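Long-range contacts in peptide synthetase, module 7 (Actinoplanes teichomyceticus, PDB 4TX3), which probably belongs to teicoplanin assembly as a condensation-like (X) domain that has lost peptide-bond catalysis and recruits the cytochrome P450 enzymes that cross-link the peptide: residues B[15-20]-B[179-184]; B[21-26]-B[301-306]; B[48-53]-B[131-136]. All coordinates share one frame; numbering follows the deposited sequence.

Contact 1: B[15-20]-B[179-184]; sequences ERVPLT and QFADYA. With SO4 (sulfate ion), chain H.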
loop_
_atom_site.group_PDB
_atom_site.type_symbol
_atom_site.label_atom_id
_atom_site.label_comp_id
_atom_site.label_asym_id
_atom_site.label_seq_id
_atom_site.Cartn_x
_atom_site.Cartn_y
_atom_site.Cartn_z
ATOM N N GLU B 15 27.720 -3.972 21.661
ATOM C CA GLU B 15 28.034 -2.741 22.371
ATOM C C GLU B 15 28.324 -1.625 21.380
ATOM O O GLU B 15 28.010 -0.466 21.620
ATOM C CB GLU B 15 29.228 -2.952 23.307
ATOM C CG GLU B 15 28.890 -3.694 24.597
ATOM C CD GLU B 15 27.866 -2.950 25.442
ATOM O OE1 GLU B 15 28.083 -1.747 25.699
ATOM O OE2 GLU B 15 26.847 -3.562 25.841
ATOM N N ARG B 16 28.910 -1.986 20.251
ATOM C CA ARG B 16 29.270 -1.006 19.239
ATOM C C ARG B 16 28.579 -1.315 17.908
ATOM O O ARG B 16 29.087 -2.070 17.085
ATOM C CB ARG B 16 30.791 -0.965 19.088
ATOM C CG ARG B 16 31.485 -0.605 20.392
ATOM C CD ARG B 16 32.854 -1.261 20.522
ATOM N NE ARG B 16 32.809 -2.716 20.720
ATOM C CZ ARG B 16 33.889 -3.458 20.972
ATOM N NH1 ARG B 16 35.074 -2.873 21.079
ATOM N NH2 ARG B 16 33.796 -4.776 21.134
ATOM N N VAL B 17 27.400 -0.733 17.722
ATOM C CA VAL B 17 26.599 -0.953 16.529
ATOM C C VAL B 17 27.157 -0.128 15.377
ATOM O O VAL B 17 27.324 1.087 15.503
ATOM C CB VAL B 17 25.123 -0.581 16.782
ATOM C CG1 VAL B 17 24.309 -0.686 15.495
ATOM C CG2 VAL B 17 24.547 -1.448 17.901
ATOM N N PRO B 18 27.467 -0.780 14.249
ATOM C CA PRO B 18 28.066 -0.016 13.154
ATOM C C PRO B 18 27.045 0.824 12.396
ATOM O O PRO B 18 25.866 0.487 12.357
ATOM C CB PRO B 18 28.633 -1.104 12.247
ATOM C CG PRO B 18 27.711 -2.238 12.442
ATOM C CD PRO B 18 27.303 -2.201 13.897
ATOM N N LEU B 19 27.521 1.907 11.794
ATOM C CA LEU B 19 26.764 2.626 10.783
ATOM C C LEU B 19 26.694 1.822 9.481
ATOM O O LEU B 19 27.595 1.027 9.194
ATOM C CB LEU B 19 27.410 3.983 10.513
ATOM C CG LEU B 19 27.224 5.147 11.486
ATOM C CD1 LEU B 19 27.857 4.914 12.839
ATOM C CD2 LEU B 19 27.756 6.444 10.840
ATOM N N THR B 20 25.657 2.033 8.672
ATOM C CA THR B 20 25.719 1.539 7.296
ATOM C C THR B 20 26.659 2.435 6.510
ATOM O O THR B 20 27.030 3.512 6.977
ATOM C CB THR B 20 24.363 1.526 6.577
ATOM O OG1 THR B 20 23.889 2.875 6.437
ATOM C CG2 THR B 20 23.337 0.657 7.312
ATOM N N GLN B 179 14.889 -4.044 13.813
ATOM C CA GLN B 179 15.310 -2.651 14.003
ATOM C C GLN B 179 16.457 -2.301 13.043
ATOM O O GLN B 179 17.119 -3.201 12.523
ATOM C CB GLN B 179 15.742 -2.416 15.447
ATOM C CG GLN B 179 14.619 -2.595 16.433
ATOM C CD GLN B 179 13.565 -1.512 16.322
ATOM O OE1 GLN B 179 13.821 -0.404 15.810
ATOM N NE2 GLN B 179 12.365 -1.823 16.805
ATOM N N PHE B 180 16.711 -1.012 12.816
ATOM C CA PHE B 180 17.720 -0.634 11.823
ATOM C C PHE B 180 19.109 -1.197 12.129
ATOM O O PHE B 180 19.861 -1.491 11.215
ATOM C CB PHE B 180 17.826 0.886 11.664
ATOM C CG PHE B 180 18.628 1.290 10.454
ATOM C CD1 PHE B 180 18.124 1.083 9.175
ATOM C CD2 PHE B 180 19.897 1.820 10.586
ATOM C CE1 PHE B 180 18.871 1.415 8.047
ATOM C CE2 PHE B 180 20.649 2.162 9.464
ATOM C CZ PHE B 180 20.134 1.966 8.194
ATOM N N ALA B 181 19.442 -1.347 13.410
ATOM C CA ALA B 181 20.733 -1.908 13.815
ATOM C C ALA B 181 20.932 -3.327 13.267
ATOM O O ALA B 181 22.068 -3.738 12.985
ATOM C CB ALA B 181 20.856 -1.915 15.343
ATOM N N ASP B 182 19.828 -4.070 13.136
ATOM C CA ASP B 182 19.865 -5.417 12.567
ATOM C C ASP B 182 20.227 -5.374 11.064
ATOM O O ASP B 182 20.965 -6.224 10.571
ATOM C CB ASP B 182 18.520 -6.123 12.777
ATOM C CG ASP B 182 18.099 -6.190 14.260
ATOM O OD1 ASP B 182 18.940 -6.512 15.129
ATOM O OD2 ASP B 182 16.914 -5.915 14.557
ATOM N N TYR B 183 19.695 -4.388 10.346
ATOM C CA TYR B 183 20.063 -4.150 8.949
ATOM C C TYR B 183 21.542 -3.752 8.827
ATOM O O TYR B 183 22.264 -4.283 7.979
ATOM C CB TYR B 183 19.167 -3.064 8.331
ATOM C CG TYR B 183 19.450 -2.804 6.876
ATOM C CD1 TYR B 183 19.025 -3.697 5.894
ATOM C CD2 TYR B 183 20.158 -1.674 6.476
ATOM C CE1 TYR B 183 19.303 -3.466 4.537
ATOM C CE2 TYR B 183 20.448 -1.435 5.133
ATOM C CZ TYR B 183 20.013 -2.328 4.165
ATOM O OH TYR B 183 20.304 -2.091 2.829
ATOM N N ALA B 184 21.986 -2.827 9.680
ATOM C CA ALA B 184 23.373 -2.358 9.667
ATOM C C ALA B 184 24.376 -3.493 9.890
ATOM O O ALA B 184 25.429 -3.542 9.244
ATOM C CB ALA B 184 23.576 -1.268 10.719
HETATM S S SO4 H . 30.583 -5.973 20.893
HETATM O O1 SO4 H . 29.563 -6.174 21.925
HETATM O O2 SO4 H . 30.680 -4.542 20.579
HETATM O O3 SO4 H . 31.884 -6.481 21.356
HETATM O O4 SO4 H . 30.156 -6.718 19.708
HETATM O O HOH W 1 27.405 -1.685 8.376
#
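Thr20 and Ala184 form the middle of this contact, where the loop 15-20 runs against the first turn of helix 180-191. The methyl CG2 of Thr20 lies anti to its own carbonyl carbon, with OG1 at chi1 64°, and this placement carries CG2 in among three residues of the helix. It stands 3.6 Å from Phe180 CZ, with the two side chains crossing at about a right angle, and 4.0 Å from Tyr183 CD2; both rings meet it obliquely. Ala184 CA lies 3.8 Å from Thr20 CG2, and Glu187 of the same helix also touches Thr20. While the methyl faces the helix, OG1 is turned to cap helix 21-28. Thr20 N in turn donates to Gln23 OE1, the reciprocal pairing expected of a capping box.

One turn back along the helix, Ala181 meets Val17. CG1 of Val17 is anti to the backbone N (chi1 175°) and approaches Ala181 CB to 3.7 Å, a purely apolar touch. Between these two points Pro18 O packs on Ala184 CB at 3.3 Å, and the same carbonyl accepts a hydrogen bond from Gln83 NE2. Polar coupling between the segments is indirect: one water donates to Leu19 O and Ala184 O, 2.8 Å from each. A sulfate ion, probably from the crystallisation liquor, sits beyond the packed region, where Arg16 NH2 reaches its O3 at 2.6 Å.

The small alanines thus let the loop lie close to helix 180-191, Thr20 CA 5.1 Å from Ala184 CA, just before the chain enters helix 21-28. The same two rings, Phe180 and Tyr183, each make edge-to-face contacts with Phe304, in the loop ahead of strand 306-313, and Phe180 also reaches Gln23 on helix 21-28.

Contact 2: B[21-26]-B[301-306]; sequences ARQLRA and IGPFAR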
loop_
_atom_site.group_PDB
_atom_site.type_symbol
_atom_site.label_atom_id
_atom_site.label_comp_id
_atom_site.label_asym_id
_atom_site.label_seq_id
_atom_site.Cartn_x
_atom_site.Cartn_y
_atom_site.Cartn_z
ATOM N N ALA B 21 27.029 1.991 5.312
ATOM C CA ALA B 21 27.870 2.788 4.428
ATOM C C ALA B 21 27.193 4.111 4.074
ATOM O O ALA B 21 27.847 5.144 4.030
ATOM C CB ALA B 21 28.219 1.997 3.159
ATOM N N ARG B 22 25.880 4.079 3.846
ATOM C CA ARG B 22 25.133 5.298 3.542
ATOM C C ARG B 22 25.169 6.280 4.719
ATOM O O ARG B 22 25.367 7.477 4.516
ATOM C CB ARG B 22 23.686 4.966 3.163
ATOM C CG ARG B 22 22.872 6.152 2.609
ATOM C CD ARG B 22 21.911 5.722 1.506
ATOM N NE ARG B 22 22.540 4.692 0.686
ATOM C CZ ARG B 22 22.137 3.427 0.635
ATOM N NH1 ARG B 22 21.064 3.038 1.318
ATOM N NH2 ARG B 22 22.800 2.552 -0.111
ATOM N N GLN B 23 25.003 5.774 5.941
ATOM C CA GLN B 23 25.051 6.621 7.142
ATOM C C GLN B 23 26.430 7.272 7.362
ATOM O O GLN B 23 26.532 8.469 7.675
ATOM C CB GLN B 23 24.687 5.808 8.386
ATOM C CG GLN B 23 23.243 5.344 8.473
ATOM C CD GLN B 23 22.993 4.509 9.726
ATOM O OE1 GLN B 23 23.715 3.550 9.996
ATOM N NE2 GLN B 23 21.978 4.884 10.503
ATOM N N LEU B 24 27.483 6.467 7.221
ATOM C CA LEU B 24 28.848 6.943 7.393
ATOM C C LEU B 24 29.176 8.079 6.421
ATOM O O LEU B 24 29.894 9.014 6.780
ATOM C CB LEU B 24 29.841 5.795 7.212
ATOM C CG LEU B 24 31.325 6.132 7.405
ATOM C CD1 LEU B 24 31.568 6.656 8.794
ATOM C CD2 LEU B 24 32.206 4.914 7.112
ATOM N N ARG B 25 28.648 8.013 5.199
ATOM C CA ARG B 25 28.879 9.102 4.260
ATOM C C ARG B 25 28.109 10.340 4.693
ATOM O O ARG B 25 28.639 11.447 4.670
ATOM C CB ARG B 25 28.487 8.725 2.840
ATOM C CG ARG B 25 28.774 9.859 1.859
ATOM C CD ARG B 25 28.612 9.432 0.413
ATOM N NE ARG B 25 28.356 10.599 -0.414
ATOM C CZ ARG B 25 29.306 11.292 -1.030
ATOM N NH1 ARG B 25 30.585 10.912 -0.925
ATOM N NH2 ARG B 25 28.968 12.357 -1.758
ATOM N N ALA B 26 26.856 10.146 5.089
ATOM C CA ALA B 26 26.071 11.235 5.645
ATOM C C ALA B 26 26.804 11.867 6.829
ATOM O O ALA B 26 26.933 13.086 6.900
ATOM C CB ALA B 26 24.685 10.741 6.067
ATOM N N ILE B 301 11.492 2.522 9.385
ATOM C CA ILE B 301 12.125 3.799 9.064
ATOM C C ILE B 301 13.650 3.594 8.983
ATOM O O ILE B 301 14.233 2.883 9.805
ATOM C CB ILE B 301 11.773 4.873 10.129
ATOM C CG1 ILE B 301 10.277 5.246 10.031
ATOM C CG2 ILE B 301 12.703 6.089 10.028
ATOM C CD1 ILE B 301 9.771 6.135 11.131
ATOM N N GLY B 302 14.293 4.203 7.991
ATOM C CA GLY B 302 15.727 4.063 7.817
ATOM C C GLY B 302 16.191 4.630 6.491
ATOM O O GLY B 302 15.394 4.841 5.578
ATOM N N PRO B 303 17.490 4.913 6.380
ATOM C CA PRO B 303 18.062 5.364 5.107
ATOM C C PRO B 303 18.245 4.194 4.140
ATOM O O PRO B 303 19.380 3.838 3.785
ATOM C CB PRO B 303 19.402 5.944 5.525
ATOM C CG PRO B 303 19.785 5.157 6.747
ATOM C CD PRO B 303 18.484 4.910 7.468
ATOM N N PHE B 304 17.124 3.609 3.720
ATOM C CA PHE B 304 17.125 2.421 2.880
ATOM C C PHE B 304 17.252 2.695 1.388
ATOM O O PHE B 304 17.566 1.784 0.631
ATOM C CB PHE B 304 15.845 1.612 3.103
ATOM C CG PHE B 304 15.761 0.982 4.448
ATOM C CD1 PHE B 304 16.631 -0.054 4.799
ATOM C CD2 PHE B 304 14.802 1.404 5.363
ATOM C CE1 PHE B 304 16.558 -0.639 6.039
ATOM C CE2 PHE B 304 14.719 0.816 6.622
ATOM C CZ PHE B 304 15.593 -0.207 6.961
ATOM N N ALA B 305 16.969 3.910 0.943
ATOM C CA ALA B 305 16.947 4.126 -0.496
ATOM C C ALA B 305 18.385 4.104 -1.012
ATOM O O ALA B 305 19.284 4.621 -0.355
ATOM C CB ALA B 305 16.224 5.443 -0.858
ATOM N N ARG B 306 18.600 3.493 -2.173
ATOM C CA ARG B 306 19.963 3.194 -2.654
ATOM C C ARG B 306 20.275 3.780 -4.018
ATOM O O ARG B 306 19.587 3.467 -5.005
ATOM C CB ARG B 306 20.145 1.692 -2.721
ATOM C CG ARG B 306 18.848 1.045 -3.062
ATOM C CD ARG B 306 18.787 -0.379 -2.653
ATOM N NE ARG B 306 17.544 -0.924 -3.141
ATOM C CZ ARG B 306 17.450 -2.099 -3.736
ATOM N NH1 ARG B 306 18.550 -2.829 -3.914
ATOM N NH2 ARG B 306 16.267 -2.525 -4.180
#
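A polar helix-to-loop junction joins Arg22 of helix 21-28 to the backbone of Pro303, Ala305 and Arg306, its centre about 10 Å from the centre of the chain. The fold is that of a condensation domain, two chloramphenicol-acetyltransferase-like halves set in a V. Pro303 and Ala305 lie in the loop between strands 281-288 and 306-313, probably the floor loop of such domains, and Arg306 opens the latter strand.

Arg22 carries most of the contact. Its CG is anti to the backbone N (chi1 -171°), and the chain then bends at chi2 and chi3, bringing the guanidinium beside the loop. NH1 donates to Pro303 O at 3.1 Å, with an N-H...O angle of 141°; the acceptor lies near the guanidinium plane, and the donor is tilted 25° from the carbonyl plane. Ala305 O is nearer still, 2.9 Å from Arg22 NH1, but it lies over one face of the group at a poor hydrogen-bonding angle, so it counts as a close polar approach. Arg306 CA sits over the same face, 3.8 Å above the plane and offset toward the rim. The charge finds its counterpart in Glu343, whose OE2 forms a salt bridge with Arg22 NE. An alanine here would probably leave Pro303 O without this donor and Glu343 without its charged mate, and open a gap beside Arg306.

Pro303 is the centre of an inverse gamma turn, closed by a weak bond from Phe304 N to Gly302 O at 2.8 Å. The turn presents the proline ring to the helix. There Gln23, its amide oxygen engaged by Thr20 N, supplies only its aliphatic part: Gln23 CG lies 3.9 Å from Pro303 CG, the two side chains crossing obliquely.

Contact 3: B[48-53]-B[131-136]; sequences RGRLDV and SEKEHV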
loop_
_atom_site.group_PDB
_atom_site.type_symbol
_atom_site.label_atom_id
_atom_site.label_comp_id
_atom_site.label_asym_id
_atom_site.label_seq_id
_atom_site.Cartn_x
_atom_site.Cartn_y
_atom_site.Cartn_z
ATOM N N ARG B 48 -6.906 20.510 11.251
ATOM C CA ARG B 48 -8.100 21.311 11.545
ATOM C C ARG B 48 -9.089 20.533 12.398
ATOM O O ARG B 48 -9.584 19.477 11.983
ATOM C CB ARG B 48 -8.777 21.762 10.255
ATOM C CG ARG B 48 -7.846 22.471 9.288
ATOM C CD ARG B 48 -8.480 22.632 7.914
ATOM N NE ARG B 48 -8.559 21.372 7.170
ATOM C CZ ARG B 48 -9.398 21.145 6.159
ATOM N NH1 ARG B 48 -10.249 22.095 5.769
ATOM N NH2 ARG B 48 -9.393 19.963 5.539
ATOM N N GLY B 49 -9.379 21.047 13.587
ATOM C CA GLY B 49 -10.229 20.331 14.518
ATOM C C GLY B 49 -9.677 20.397 15.927
ATOM O O GLY B 49 -8.715 21.118 16.190
ATOM N N ARG B 50 -10.280 19.653 16.843
ATOM C CA ARG B 50 -9.798 19.677 18.212
ATOM C C ARG B 50 -8.639 18.703 18.404
ATOM O O ARG B 50 -8.802 17.485 18.429
ATOM C CB ARG B 50 -10.934 19.399 19.190
ATOM C CG ARG B 50 -11.726 20.664 19.432
ATOM C CD ARG B 50 -12.726 20.515 20.538
ATOM N NE ARG B 50 -12.106 20.561 21.859
ATOM C CZ ARG B 50 -11.774 21.682 22.495
ATOM N NH1 ARG B 50 -11.984 22.865 21.918
ATOM N NH2 ARG B 50 -11.234 21.618 23.708
ATOM N N LEU B 51 -7.463 19.296 18.533
ATOM C CA LEU B 51 -6.218 18.588 18.646
ATOM C C LEU B 51 -5.890 18.286 20.108
ATOM O O LEU B 51 -5.855 19.176 20.953
ATOM C CB LEU B 51 -5.112 19.421 17.997
ATOM C CG LEU B 51 -3.673 18.930 18.108
ATOM C CD1 LEU B 51 -3.576 17.544 17.496
ATOM C CD2 LEU B 51 -2.709 19.912 17.425
ATOM N N ASP B 52 -5.651 17.023 20.410
ATOM C CA ASP B 52 -5.245 16.654 21.747
ATOM C C ASP B 52 -3.717 16.773 21.786
ATOM O O ASP B 52 -2.996 15.851 21.382
ATOM C CB ASP B 52 -5.747 15.242 22.078
ATOM C CG ASP B 52 -5.549 14.856 23.543
ATOM O OD1 ASP B 52 -4.590 15.357 24.185
ATOM O OD2 ASP B 52 -6.351 14.021 24.038
ATOM N N VAL B 53 -3.227 17.920 22.250
ATOM C CA VAL B 53 -1.808 18.243 22.126
ATOM C C VAL B 53 -0.939 17.313 22.987
ATOM O O VAL B 53 0.093 16.818 22.526
ATOM C CB VAL B 53 -1.526 19.723 22.496
ATOM C CG1 VAL B 53 -0.056 20.041 22.327
ATOM C CG2 VAL B 53 -2.354 20.659 21.624
ATOM N N SER B 131 -5.019 28.924 15.308
ATOM C CA SER B 131 -6.189 29.305 16.098
ATOM C C SER B 131 -6.580 28.113 16.966
ATOM O O SER B 131 -5.854 27.130 17.000
ATOM C CB SER B 131 -7.347 29.736 15.205
ATOM O OG SER B 131 -7.875 28.624 14.517
ATOM N N GLU B 132 -7.718 28.182 17.651
ATOM C CA GLU B 132 -8.072 27.141 18.614
ATOM C C GLU B 132 -8.276 25.779 17.946
ATOM O O GLU B 132 -8.039 24.750 18.571
ATOM C CB GLU B 132 -9.327 27.526 19.408
ATOM C CG GLU B 132 -9.661 26.566 20.551
ATOM C CD GLU B 132 -10.851 27.020 21.397
ATOM O OE1 GLU B 132 -11.641 27.867 20.908
ATOM O OE2 GLU B 132 -10.994 26.530 22.548
ATOM N N LYS B 133 -8.684 25.763 16.682
ATOM C CA LYS B 133 -8.883 24.486 15.988
ATOM C C LYS B 133 -8.048 24.364 14.706
ATOM O O LYS B 133 -8.373 23.585 13.814
ATOM C CB LYS B 133 -10.373 24.278 15.669
ATOM C CG LYS B 133 -11.227 24.103 16.914
ATOM C CD LYS B 133 -12.660 23.692 16.604
ATOM C CE LYS B 133 -13.492 23.604 17.888
ATOM N NZ LYS B 133 -14.870 23.094 17.642
ATOM N N GLU B 134 -6.971 25.133 14.621
ATOM C CA GLU B 134 -6.101 25.099 13.448
ATOM C C GLU B 134 -4.640 25.050 13.876
ATOM O O GLU B 134 -4.121 26.003 14.459
ATOM C CB GLU B 134 -6.338 26.317 12.558
ATOM C CG GLU B 134 -5.702 26.212 11.188
ATOM C CD GLU B 134 -6.732 26.119 10.073
ATOM O OE1 GLU B 134 -7.894 26.523 10.305
ATOM O OE2 GLU B 134 -6.389 25.644 8.966
ATOM N N HIS B 135 -3.980 23.935 13.598
ATOM C CA HIS B 135 -2.559 23.803 13.903
ATOM C C HIS B 135 -1.790 23.302 12.693
ATOM O O HIS B 135 -2.362 22.712 11.767
ATOM C CB HIS B 135 -2.323 22.844 15.076
ATOM C CG HIS B 135 -2.936 23.287 16.366
ATOM N ND1 HIS B 135 -4.290 23.195 16.619
ATOM C CD2 HIS B 135 -2.374 23.804 17.486
ATOM C CE1 HIS B 135 -4.538 23.646 17.838
ATOM N NE2 HIS B 135 -3.390 24.017 18.387
ATOM N N VAL B 136 -0.484 23.539 12.711
ATOM C CA VAL B 136 0.403 22.907 11.753
ATOM C C VAL B 136 1.516 22.152 12.482
ATOM O O VAL B 136 2.232 22.707 13.323
ATOM C CB VAL B 136 0.977 23.928 10.789
ATOM C CG1 VAL B 136 2.187 23.367 10.084
ATOM C CG2 VAL B 136 -0.091 24.335 9.786
HETATM O O HOH W 2 -5.917 21.528 15.312
HETATM O O HOH W 3 -7.503 22.320 18.815
#
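Leu51 CD2 lies over one face of the His135 ring, 3.8 Å from the ring centroid and 20° off its normal, a CH-pi contact displaced toward the rim with CG as its nearest ring atom. Leu51 CG, anti to the backbone N (chi1 174°), carries CD2 there; Leu127 of strand 123-129 packs against both residues.

Strands 40-49 and 134-142 run antiparallel in the sheet, and Arg48 with Glu134 is a non-hydrogen-bonded pair near their ends. The two side chains lie side by side on the same face, yet Arg48 touches Glu134 OE2 through CG at 3.5 Å; its NE remains 5.1 Å from Glu134 OE2, which forms a salt bridge with Arg46. Just past the pair, Gly49 N donates to Lys133 O at 2.7 Å, with an N-H...O angle of 164°. The type I turn Ser131 to Glu134 closes a beta hairpin of strands 123-129 and 134-142. Lys133 packs its aliphatic chain along Gly49 and Arg50, CE 3.8 Å from Arg50 CG. Two waters extend the link: one donates to Gly49 O and hydrogen-bonds His135 ND1, the other joins Leu51 N to Glu132 O.

On the solvent-exposed side, Glu132 OE2 meets the edge of the Arg50 guanidinium, but at 3.8 Å from NH1 the salt bridge is long. The chemistry implies a strand end joined by a backbone bond, water bridges, the leucine-histidine overlap and aliphatic packing, with surface charge probably adding modest attraction.

Contacts 1 and 2 adjoin, their centres 11 Å apart: 15-20 runs directly into helix 21-28, and Phe180 packs on Gln23, Pro303 and Phe304. Both join the N-terminal part of the chain to later elements. They differ in chemistry. Contact 1 is largely buried and apolar, its segments linked otherwise by a water; contact 2, partly buried and nearer the chain centre, rests on an arginine that meets backbone carbonyls and a glutamate. Contact 3 stands apart, its centre 38 Å from that of contact 1 and 35 Å from that of contact 2. It combines sheet pairing with exposed charged side chains at the periphery, nested in sequence within the loops closed by the others.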